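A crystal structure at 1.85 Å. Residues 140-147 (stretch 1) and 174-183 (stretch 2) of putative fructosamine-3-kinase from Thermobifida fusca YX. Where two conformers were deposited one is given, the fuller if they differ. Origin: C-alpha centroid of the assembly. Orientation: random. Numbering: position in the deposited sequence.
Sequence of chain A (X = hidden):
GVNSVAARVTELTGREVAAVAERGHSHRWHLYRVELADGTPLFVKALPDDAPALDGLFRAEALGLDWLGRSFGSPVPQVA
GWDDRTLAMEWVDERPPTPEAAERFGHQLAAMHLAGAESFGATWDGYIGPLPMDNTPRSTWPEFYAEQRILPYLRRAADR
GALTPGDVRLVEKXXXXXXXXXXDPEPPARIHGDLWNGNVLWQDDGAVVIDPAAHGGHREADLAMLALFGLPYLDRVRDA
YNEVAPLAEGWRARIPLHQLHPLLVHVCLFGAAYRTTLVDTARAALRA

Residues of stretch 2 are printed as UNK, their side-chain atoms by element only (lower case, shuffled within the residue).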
# COMPACT_ATOMS: atom_id res chain seq x y z
N THR A 140 7.98 -9.26 -16.24
CA THR A 140 9.11 -9.71 -15.43
C THR A 140 9.39 -8.70 -14.31
O THR A 140 9.30 -7.49 -14.52
CB THR A 140 10.37 -9.91 -16.30
OG1 THR A 140 10.71 -8.69 -16.97
CG2 THR A 140 10.13 -11.00 -17.35
N TRP A 141 9.73 -9.20 -13.13
CA TRP A 141 9.86 -8.32 -11.97
C TRP A 141 11.08 -7.36 -11.99
O TRP A 141 10.91 -6.17 -11.69
CB TRP A 141 9.79 -9.12 -10.66
CG TRP A 141 9.81 -8.22 -9.47
CD1 TRP A 141 8.79 -7.51 -8.97
CD2 TRP A 141 10.95 -7.91 -8.67
NE1 TRP A 141 9.21 -6.75 -7.89
CE2 TRP A 141 10.53 -7.00 -7.68
CE3 TRP A 141 12.28 -8.33 -8.69
CZ2 TRP A 141 11.39 -6.48 -6.73
CZ3 TRP A 141 13.15 -7.81 -7.74
CH2 TRP A 141 12.69 -6.90 -6.76
N PRO A 142 12.29 -7.86 -12.31
CA PRO A 142 13.43 -6.93 -12.22
C PRO A 142 13.27 -5.67 -13.05
O PRO A 142 13.55 -4.58 -12.57
CB PRO A 142 14.63 -7.78 -12.73
CG PRO A 142 14.21 -9.19 -12.46
CD PRO A 142 12.72 -9.20 -12.74
N GLU A 143 12.78 -5.82 -14.28
CA GLU A 143 12.53 -4.66 -15.14
C GLU A 143 11.43 -3.74 -14.59
O GLU A 143 11.55 -2.52 -14.60
CB GLU A 143 12.15 -5.14 -16.54
CG GLU A 143 13.29 -5.77 -17.34
CD GLU A 143 13.76 -7.15 -16.84
OE1 GLU A 143 13.00 -7.90 -16.16
OE2 GLU A 143 14.92 -7.49 -17.15
N PHE A 144 10.33 -4.34 -14.18
CA PHE A 144 9.26 -3.60 -13.55
C PHE A 144 9.76 -2.81 -12.33
O PHE A 144 9.48 -1.61 -12.19
CB PHE A 144 8.16 -4.59 -13.15
CG PHE A 144 7.12 -4.02 -12.26
CD1 PHE A 144 6.17 -3.14 -12.75
CD2 PHE A 144 7.09 -4.38 -10.91
CE1 PHE A 144 5.22 -2.61 -11.91
CE2 PHE A 144 6.11 -3.85 -10.07
CZ PHE A 144 5.19 -2.97 -10.58
N TYR A 145 10.51 -3.46 -11.45
CA TYR A 145 10.93 -2.83 -10.21
C TYR A 145 11.90 -1.68 -10.50
O TYR A 145 11.69 -0.56 -10.04
CB TYR A 145 11.58 -3.86 -9.31
CG TYR A 145 11.79 -3.40 -7.89
CD1 TYR A 145 10.71 -3.03 -7.10
CD2 TYR A 145 13.05 -3.38 -7.31
CE1 TYR A 145 10.88 -2.65 -5.76
CE2 TYR A 145 13.24 -3.01 -5.98
CZ TYR A 145 12.15 -2.63 -5.21
OH TYR A 145 12.31 -2.24 -3.89
N ALA A 146 12.93 -1.95 -11.30
CA ALA A 146 13.93 -0.94 -11.65
C ALA A 146 13.27 0.28 -12.31
O ALA A 146 13.42 1.41 -11.84
CB ALA A 146 15.03 -1.52 -12.53
N GLU A 147 12.49 0.04 -13.36
CA GLU A 147 12.03 1.11 -14.24
C GLU A 147 10.79 1.84 -13.72
O GLU A 147 10.62 3.04 -13.97
CB GLU A 147 11.73 0.55 -15.62
CG GLU A 147 12.94 -0.10 -16.30
CD GLU A 147 12.57 -0.90 -17.52
OE1 GLU A 147 11.57 -0.58 -18.16
OE2 GLU A 147 13.30 -1.85 -17.88
N UNK A 174 22.82 -1.40 -7.19
CA UNK A 174 21.86 -2.43 -6.88
C UNK A 174 21.11 -2.84 -8.14
O UNK A 174 20.95 -4.03 -8.41
c UNK A 174 19.80 -3.06 -5.54
c UNK A 174 20.85 -1.97 -5.80
c UNK A 174 21.59 -1.60 -4.50
N UNK A 175 20.65 -1.84 -8.90
CA UNK A 175 19.90 -2.09 -10.13
C UNK A 175 20.74 -2.89 -11.14
O UNK A 175 20.24 -3.82 -11.78
c UNK A 175 19.40 -0.77 -10.74
c UNK A 175 17.94 1.26 -10.60
c UNK A 175 18.35 -0.03 -9.91
c UNK A 175 17.15 -0.93 -9.59
N UNK A 176 22.01 -2.56 -11.23
CA UNK A 176 22.91 -3.26 -12.15
C UNK A 176 23.12 -4.72 -11.73
O UNK A 176 23.46 -5.55 -12.58
c UNK A 176 24.18 -1.22 -12.98
o UNK A 176 25.19 -0.47 -12.94
o UNK A 176 23.14 -0.91 -13.62
c UNK A 176 24.26 -2.55 -12.23
N UNK A 177 22.93 -5.01 -10.43
CA UNK A 177 23.10 -6.35 -9.86
C UNK A 177 21.77 -7.08 -9.69
O UNK A 177 21.72 -8.20 -9.18
c UNK A 177 23.85 -6.25 -8.53
N UNK A 178 20.70 -6.44 -10.15
CA UNK A 178 19.35 -6.87 -9.81
C UNK A 178 19.03 -8.26 -10.33
O UNK A 178 18.32 -9.01 -9.67
c UNK A 178 16.02 -4.79 -10.34
c UNK A 178 18.31 -5.84 -10.29
c UNK A 178 16.88 -5.98 -9.81
c UNK A 178 16.82 -6.07 -8.29
N UNK A 179 19.52 -8.64 -11.51
CA UNK A 179 19.15 -9.96 -12.06
C UNK A 179 19.91 -11.12 -11.37
O UNK A 179 19.66 -12.29 -11.67
c UNK A 179 17.90 -9.71 -14.29
o UNK A 179 17.03 -10.63 -14.37
c UNK A 179 19.25 -10.00 -13.60
o UNK A 179 17.70 -8.57 -14.75
N UNK A 180 20.81 -10.80 -10.44
CA UNK A 180 21.25 -11.79 -9.44
C UNK A 180 20.47 -11.60 -8.14
O UNK A 180 19.93 -12.56 -7.58
c UNK A 180 22.73 -11.68 -9.11
c UNK A 180 23.58 -11.94 -6.66
n UNK A 180 23.77 -13.02 -5.85
n UNK A 180 23.05 -13.77 -7.72
c UNK A 180 23.13 -12.40 -7.85
c UNK A 180 23.44 -14.12 -6.51
N UNK A 181 20.39 -10.36 -7.68
CA UNK A 181 19.81 -10.06 -6.36
C UNK A 181 18.33 -10.45 -6.24
O UNK A 181 17.86 -10.78 -5.15
c UNK A 181 21.51 -6.62 -5.70
c UNK A 181 21.44 -8.12 -5.88
c UNK A 181 19.98 -8.57 -6.01
c UNK A 181 22.17 -8.82 -4.74
N UNK A 182 17.61 -10.44 -7.36
CA UNK A 182 16.17 -10.69 -7.40
C UNK A 182 15.69 -12.05 -6.87
O UNK A 182 14.54 -12.19 -6.47
c UNK A 182 15.67 -10.52 -8.85
N UNK A 183 16.54 -13.06 -6.89
CA UNK A 183 16.05 -14.41 -6.60
C UNK A 183 15.35 -14.94 -7.85
O UNK A 183 15.60 -14.44 -8.94
O HOH W 1 14.00 -10.45 -16.03

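Position 174 carries three side-chain carbons, the first bearing the other two. This branching at CB identifies Val 174, which is buried but leaves stretch 1 untouched.

At position 175 there are four carbons, forked at the second. CB leaves the backbone sideways, yet one branch tip comes to 3.7 Å from CB of Ala 146. This is Leu 175, and that tip is its CD2.

Position 176 has two carbons, the second holding two oxygens: a short carboxylate, Asp 176, exposed and out of reach of stretch 1. Position 177 has a single carbon, so it is Ala 177, also out of reach.

Position 178 again shows four carbons forked at the second, and its CB points toward stretch 1. One tip lies 3.3 Å from the backbone O of Pro 142 and 4.1 Å from CB of Ala 146; the other lies 4.1 Å from CZ3 of Trp 141. The residue is Leu 178. Its CD2 is the tip near Pro 142 and also reaches the edge of the Tyr 145 ring, 4.5 Å from CD2 of that tyrosine, while CD1 is the tip near CZ3 of Trp 141.

Two carbons, the second with two oxygens, recur at position 179. One oxygen sits 3.7 Å from CG of Pro 142, the other 3.8 Å from OE2 of Glu 143. This is Asp 179, with chi1 between wells at -95° and two deposited conformers.

Position 180 has one carbon leading to a five-membered ring of three carbons and two nitrogens: His 180, exposed and distant. Position 181, four carbons forked at the second, is Leu 181, whose side chain does not reach stretch 1.

Position 182 has one carbon, CB, at the edge of the Trp 141 ring, 3.9 Å from its CZ3, and 4.1 Å from CG of Pro 142: Ala 182. Position 183 has no side-chain atoms and a phi of 78°; at these backbone angles a CB would jam against the preceding carbonyl O, so Gly 183 fits.

The contact is mainly apolar, with no direct hydrogen bond between the stretches. Leu 178 fills the space among Trp 141, Pro 142, Tyr 145 and Ala 146, while small Ala 182 and Ala 146 allow close approach. At the margin, two like-charged carboxylates come near each other; water 1 donates to Glu 143 OE1 at 2.7 Å and, weakly, to Asp 179 OD1 at 3.5 Å, so the water bridges the two carboxylates.

Stretch 2 (174-183) VLDALDHLAG
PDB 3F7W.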